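Local coordinates for protein transcription initiation factor TFIID subunit 5 (Encephalitozoon cuniculi, PDB 2J4B) that probably serves as a subunit of the general transcription factor TFIID in RNA polymerase II initiation, represented here by its helical N-terminal domain, at residues 34-45 against 54-65. Numbering follows the deposited sequence.
Sequences LYPLFIHIYFDL and AKEFFEKYRGDH
F38, F57 and H65, with Y42 and F58, carry most of a buried, largely aromatic contact near the middle of the domain, where segment 34-45 of helix 34-47 lies against segment 54-65. No hydrogen bond crosses between the two segments, and aromatic rings, broad and flat, fill the space between the axes of 34-45 and 54-61, which come within 9.2 Å of each other. F57 is a knob in the hole formed by F38, I41, Y42 and L45. I41 lays its CG2 methyl over one face of the F57 ring, 3.8 Å from the centroid, a CH-pi contact that suits a branched residue. F38 slides past F57 with the planes only 30° apart and barely overlapping, CD1 of F38 coming 3.3 Å from CE2 of F57. With CG anti to the backbone N (chi1 -170°), F58 reaches across to Y42 and sets CD1 above the centre of its ring, while the carbonyl O of A54 meets that ring at its edge. Segments 34-45 and 54-61 run antiparallel, at 163°, in an alpha-alpha hairpin joined by a short connection and part of the largely helical NTD2 domain of TAF5. Close to the connection, small A54 lets the backbones approach, its CB 3.7 Å from CB of L45. At the other end of the contact, H65 turns the edge of its ring to a face of F38, CE1 of H65 lying 3.4 Å from CD2 of F38. Its own face receives CA of Y35 and, in a T-shaped pair, the edge of the Y35 ring. An imidazole fits this border position because its polar NE2 is hydrogen-bonded to the hydroxyl of Y12 on helix 8-21. That same tyrosine ring meets F57 edge-to-face, whereas I72 of helix 69-75 touches F58.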
loop_
_atom_site.group_PDB
_atom_site.type_symbol
_atom_site.label_atom_id
_atom_site.label_comp_id
_atom_site.label_asym_id
_atom_site.label_seq_id
_atom_site.Cartn_x
_atom_site.Cartn_y
_atom_site.Cartn_z
ATOM N N LEU A 34 -1.261 4.760 -0.340
ATOM C CA LEU A 34 -2.216 3.701 -0.013
ATOM C C LEU A 34 -2.372 2.630 -1.103
ATOM O O LEU A 34 -2.748 1.503 -0.793
ATOM C CB LEU A 34 -3.576 4.270 0.348
ATOM C CG LEU A 34 -3.638 5.228 1.547
ATOM C CD1 LEU A 34 -5.095 5.771 1.693
ATOM C CD2 LEU A 34 -3.097 4.607 2.868
ATOM N N TYR A 35 -2.087 2.960 -2.363
ATOM C CA TYR A 35 -2.317 2.004 -3.454
ATOM C C TYR A 35 -1.354 0.822 -3.442
ATOM O O TYR A 35 -1.804 -0.333 -3.432
ATOM C CB TYR A 35 -2.269 2.665 -4.838
ATOM C CG TYR A 35 -2.375 1.644 -5.970
ATOM C CD1 TYR A 35 -3.508 0.856 -6.113
ATOM C CD2 TYR A 35 -1.346 1.458 -6.864
ATOM C CE1 TYR A 35 -3.614 -0.051 -7.122
ATOM C CE2 TYR A 35 -1.441 0.547 -7.889
ATOM C CZ TYR A 35 -2.580 -0.206 -8.023
ATOM O OH TYR A 35 -2.688 -1.142 -9.046
ATOM N N PRO A 36 -0.033 1.099 -3.488
ATOM C CA PRO A 36 0.949 0.014 -3.364
ATOM C C PRO A 36 0.855 -0.723 -2.033
ATOM O O PRO A 36 0.989 -1.930 -2.004
ATOM C CB PRO A 36 2.297 0.730 -3.510
ATOM C CG PRO A 36 2.011 2.161 -3.238
ATOM C CD PRO A 36 0.622 2.402 -3.679
ATOM N N LEU A 37 0.605 -0.016 -0.944
ATOM C CA LEU A 37 0.414 -0.679 0.335
ATOM C C LEU A 37 -0.779 -1.649 0.288
ATOM O O LEU A 37 -0.700 -2.775 0.786
ATOM C CB LEU A 37 0.175 0.358 1.422
ATOM C CG LEU A 37 -0.109 -0.194 2.823
ATOM C CD1 LEU A 37 0.860 -1.340 3.237
ATOM C CD2 LEU A 37 -0.074 0.986 3.832
ATOM N N PHE A 38 -1.875 -1.179 -0.305
ATOM C CA PHE A 38 -3.098 -1.955 -0.501
ATOM C C PHE A 38 -2.883 -3.270 -1.254
ATOM O O PHE A 38 -3.288 -4.330 -0.801
ATOM C CB PHE A 38 -4.101 -1.094 -1.264
ATOM C CG PHE A 38 -5.299 -1.832 -1.769
ATOM C CD1 PHE A 38 -6.344 -2.150 -0.920
ATOM C CD2 PHE A 38 -5.413 -2.152 -3.113
ATOM C CE1 PHE A 38 -7.483 -2.798 -1.404
ATOM C CE2 PHE A 38 -6.552 -2.789 -3.615
ATOM C CZ PHE A 38 -7.581 -3.111 -2.757
ATOM N N ILE A 39 -2.255 -3.184 -2.412
ATOM C CA ILE A 39 -1.965 -4.371 -3.208
ATOM C C ILE A 39 -1.084 -5.283 -2.387
ATOM O O ILE A 39 -1.310 -6.487 -2.317
ATOM C CB ILE A 39 -1.252 -4.001 -4.533
ATOM C CG1 ILE A 39 -2.214 -3.233 -5.452
ATOM C CG2 ILE A 39 -0.724 -5.250 -5.241
ATOM C CD1 ILE A 39 -3.506 -3.974 -5.758
ATOM N N HIS A 40 -0.085 -4.696 -1.738
ATOM C CA HIS A 40 0.875 -5.490 -0.990
ATOM C C HIS A 40 0.222 -6.268 0.146
ATOM O O HIS A 40 0.623 -7.393 0.430
ATOM C CB HIS A 40 2.031 -4.628 -0.476
ATOM C CG HIS A 40 3.168 -4.529 -1.436
ATOM N ND1 HIS A 40 3.878 -5.630 -1.859
ATOM C CD2 HIS A 40 3.714 -3.463 -2.064
ATOM C CE1 HIS A 40 4.819 -5.246 -2.701
ATOM N NE2 HIS A 40 4.739 -3.934 -2.845
ATOM N N ILE A 41 -0.745 -5.663 0.816
ATOM C CA ILE A 41 -1.528 -6.382 1.835
ATOM C C ILE A 41 -2.352 -7.534 1.232
ATOM O O ILE A 41 -2.382 -8.647 1.764
ATOM C CB ILE A 41 -2.451 -5.405 2.607
ATOM C CG1 ILE A 41 -1.580 -4.445 3.446
ATOM C CG2 ILE A 41 -3.439 -6.164 3.475
ATOM C CD1 ILE A 41 -2.339 -3.258 4.003
ATOM N N TYR A 42 -2.998 -7.257 0.108
ATOM C CA TYR A 42 -3.727 -8.258 -0.648
ATOM C C TYR A 42 -2.849 -9.446 -1.043
ATOM O O TYR A 42 -3.218 -10.596 -0.839
ATOM C CB TYR A 42 -4.273 -7.601 -1.897
ATOM C CG TYR A 42 -5.159 -8.459 -2.770
ATOM C CD1 TYR A 42 -6.402 -8.908 -2.311
ATOM C CD2 TYR A 42 -4.784 -8.774 -4.074
ATOM C CE1 TYR A 42 -7.232 -9.668 -3.113
ATOM C CE2 TYR A 42 -5.620 -9.543 -4.889
ATOM C CZ TYR A 42 -6.843 -9.981 -4.394
ATOM O OH TYR A 42 -7.678 -10.736 -5.180
ATOM N N PHE A 43 -1.692 -9.167 -1.632
ATOM C CA PHE A 43 -0.766 -10.226 -2.009
ATOM C C PHE A 43 -0.235 -10.986 -0.786
ATOM O O PHE A 43 0.034 -12.195 -0.865
ATOM C CB PHE A 43 0.393 -9.641 -2.807
ATOM C CG PHE A 43 0.063 -9.346 -4.251
ATOM C CD1 PHE A 43 -1.228 -9.458 -4.733
ATOM C CD2 PHE A 43 1.059 -8.925 -5.120
ATOM C CE1 PHE A 43 -1.512 -9.181 -6.043
ATOM C CE2 PHE A 43 0.774 -8.642 -6.448
ATOM C CZ PHE A 43 -0.509 -8.757 -6.900
ATOM N N ASP A 44 -0.089 -10.290 0.342
ATOM C CA ASP A 44 0.430 -10.921 1.556
ATOM C C ASP A 44 -0.595 -11.855 2.237
ATOM O O ASP A 44 -0.225 -12.907 2.773
ATOM C CB ASP A 44 0.950 -9.871 2.519
ATOM C CG ASP A 44 2.401 -9.531 2.270
ATOM O OD1 ASP A 44 3.125 -10.432 1.798
ATOM O OD2 ASP A 44 2.842 -8.377 2.539
ATOM N N LEU A 45 -1.875 -11.488 2.191
ATOM C CA LEU A 45 -2.944 -12.356 2.676
ATOM C C LEU A 45 -3.087 -13.619 1.821
ATOM O O LEU A 45 -3.403 -14.714 2.334
ATOM C CB LEU A 45 -4.276 -11.598 2.727
ATOM C CG LEU A 45 -4.372 -10.489 3.790
ATOM C CD1 LEU A 45 -5.624 -9.609 3.519
ATOM C CD2 LEU A 45 -4.353 -11.028 5.236
ATOM N N ALA A 54 -8.483 -12.056 2.058
ATOM C CA ALA A 54 -7.886 -11.247 0.998
ATOM C C ALA A 54 -8.949 -10.619 0.119
ATOM O O ALA A 54 -8.876 -9.434 -0.183
ATOM C CB ALA A 54 -6.927 -12.083 0.158
ATOM N N LYS A 55 -9.950 -11.402 -0.269
ATOM C CA LYS A 55 -11.014 -10.901 -1.140
ATOM C C LYS A 55 -11.886 -9.859 -0.449
ATOM O O LYS A 55 -12.315 -8.897 -1.080
ATOM C CB LYS A 55 -11.874 -12.050 -1.658
ATOM C CG LYS A 55 -11.112 -13.047 -2.535
ATOM C CD LYS A 55 -12.048 -14.060 -3.180
ATOM C CE LYS A 55 -12.700 -14.962 -2.175
ATOM N NZ LYS A 55 -14.042 -15.385 -2.682
ATOM N N GLU A 56 -12.138 -10.044 0.848
ATOM C CA GLU A 56 -12.890 -9.056 1.630
ATOM C C GLU A 56 -12.152 -7.713 1.728
ATOM O O GLU A 56 -12.767 -6.651 1.628
ATOM C CB GLU A 56 -13.168 -9.567 3.045
ATOM C CG GLU A 56 -13.786 -10.944 3.118
ATOM C CD GLU A 56 -14.593 -11.162 4.390
ATOM O OE1 GLU A 56 -14.556 -10.270 5.281
ATOM O OE2 GLU A 56 -15.281 -12.214 4.482
ATOM N N PHE A 57 -10.845 -7.768 1.968
ATOM C CA PHE A 57 -10.039 -6.563 2.133
ATOM C C PHE A 57 -9.975 -5.775 0.824
ATOM O O PHE A 57 -10.163 -4.568 0.788
ATOM C CB PHE A 57 -8.617 -6.930 2.589
ATOM C CG PHE A 57 -7.646 -5.778 2.527
ATOM C CD1 PHE A 57 -7.576 -4.860 3.555
ATOM C CD2 PHE A 57 -6.818 -5.613 1.433
ATOM C CE1 PHE A 57 -6.686 -3.789 3.500
ATOM C CE2 PHE A 57 -5.936 -4.551 1.359
ATOM C CZ PHE A 57 -5.867 -3.635 2.399
ATOM N N PHE A 58 -9.685 -6.497 -0.248
ATOM C CA PHE A 58 -9.631 -5.942 -1.582
ATOM C C PHE A 58 -10.944 -5.227 -1.922
ATOM O O PHE A 58 -10.963 -4.041 -2.251
ATOM C CB PHE A 58 -9.370 -7.080 -2.571
ATOM C CG PHE A 58 -9.060 -6.620 -3.957
ATOM C CD1 PHE A 58 -7.764 -6.310 -4.326
ATOM C CD2 PHE A 58 -10.057 -6.501 -4.896
ATOM C CE1 PHE A 58 -7.477 -5.892 -5.612
ATOM C CE2 PHE A 58 -9.777 -6.080 -6.171
ATOM C CZ PHE A 58 -8.489 -5.771 -6.530
ATOM N N GLU A 59 -12.049 -5.950 -1.828
ATOM C CA GLU A 59 -13.353 -5.400 -2.167
ATOM C C GLU A 59 -13.713 -4.178 -1.331
ATOM O O GLU A 59 -14.368 -3.264 -1.824
ATOM C CB GLU A 59 -14.439 -6.472 -1.996
ATOM C CG GLU A 59 -14.347 -7.626 -2.977
ATOM C CD GLU A 59 -14.364 -7.179 -4.427
ATOM O OE1 GLU A 59 -15.185 -6.308 -4.783
ATOM O OE2 GLU A 59 -13.549 -7.708 -5.217
ATOM N N LYS A 60 -13.297 -4.166 -0.071
ATOM C CA LYS A 60 -13.682 -3.107 0.847
ATOM C C LYS A 60 -13.013 -1.791 0.490
ATOM O O LYS A 60 -13.680 -0.767 0.392
ATOM C CB LYS A 60 -13.345 -3.497 2.285
ATOM C CG LYS A 60 -13.717 -2.436 3.315
ATOM C CD LYS A 60 -13.466 -2.899 4.745
ATOM C CE LYS A 60 -14.527 -3.864 5.222
ATOM N NZ LYS A 60 -14.283 -5.255 4.735
ATOM N N TYR A 61 -11.701 -1.824 0.263
ATOM C CA TYR A 61 -10.936 -0.603 0.036
ATOM C C TYR A 61 -10.517 -0.363 -1.420
ATOM O O TYR A 61 -9.746 0.554 -1.679
ATOM C CB TYR A 61 -9.688 -0.595 0.925
ATOM C CG TYR A 61 -9.980 -0.841 2.384
ATOM C CD1 TYR A 61 -10.548 0.146 3.178
ATOM C CD2 TYR A 61 -9.683 -2.064 2.967
ATOM C CE1 TYR A 61 -10.826 -0.085 4.512
ATOM C CE2 TYR A 61 -9.957 -2.307 4.298
ATOM C CZ TYR A 61 -10.525 -1.317 5.067
ATOM O OH TYR A 61 -10.799 -1.589 6.391
ATOM N N ARG A 62 -11.021 -1.151 -2.366
ATOM C CA ARG A 62 -10.662 -0.959 -3.780
ATOM C C ARG A 62 -11.164 0.355 -4.388
ATOM O O ARG A 62 -10.617 0.812 -5.391
ATOM C CB ARG A 62 -11.162 -2.119 -4.645
ATOM C CG ARG A 62 -12.665 -2.179 -4.828
ATOM C CD ARG A 62 -13.066 -3.440 -5.564
ATOM N NE ARG A 62 -12.757 -3.384 -6.994
ATOM C CZ ARG A 62 -12.925 -4.398 -7.832
ATOM N NH1 ARG A 62 -13.393 -5.540 -7.376
ATOM N NH2 ARG A 62 -12.628 -4.274 -9.117
ATOM N N GLY A 63 -12.199 0.948 -3.791
ATOM C CA GLY A 63 -12.763 2.208 -4.278
ATOM C C GLY A 63 -12.119 3.422 -3.630
ATOM O O GLY A 63 -12.556 4.559 -3.836
ATOM N N ASP A 64 -11.077 3.184 -2.836
ATOM C CA ASP A 64 -10.348 4.274 -2.197
ATOM C C ASP A 64 -9.255 4.800 -3.124
ATOM O O ASP A 64 -8.600 5.801 -2.833
ATOM C CB ASP A 64 -9.731 3.802 -0.891
ATOM C CG ASP A 64 -10.772 3.417 0.141
ATOM O OD1 ASP A 64 -11.978 3.423 -0.177
ATOM O OD2 ASP A 64 -10.382 3.096 1.281
ATOM N N HIS A 65 -9.064 4.104 -4.238
ATOM C CA HIS A 65 -8.106 4.497 -5.253
ATOM C C HIS A 65 -8.343 3.654 -6.504
ATOM O O HIS A 65 -8.124 2.441 -6.489
ATOM C CB HIS A 65 -6.662 4.321 -4.753
ATOM C CG HIS A 65 -6.472 3.161 -3.824
ATOM N ND1 HIS A 65 -6.901 1.889 -4.127
ATOM C CD2 HIS A 65 -5.906 3.086 -2.596
ATOM C CE1 HIS A 65 -6.616 1.080 -3.122
ATOM N NE2 HIS A 65 -6.008 1.782 -2.182
#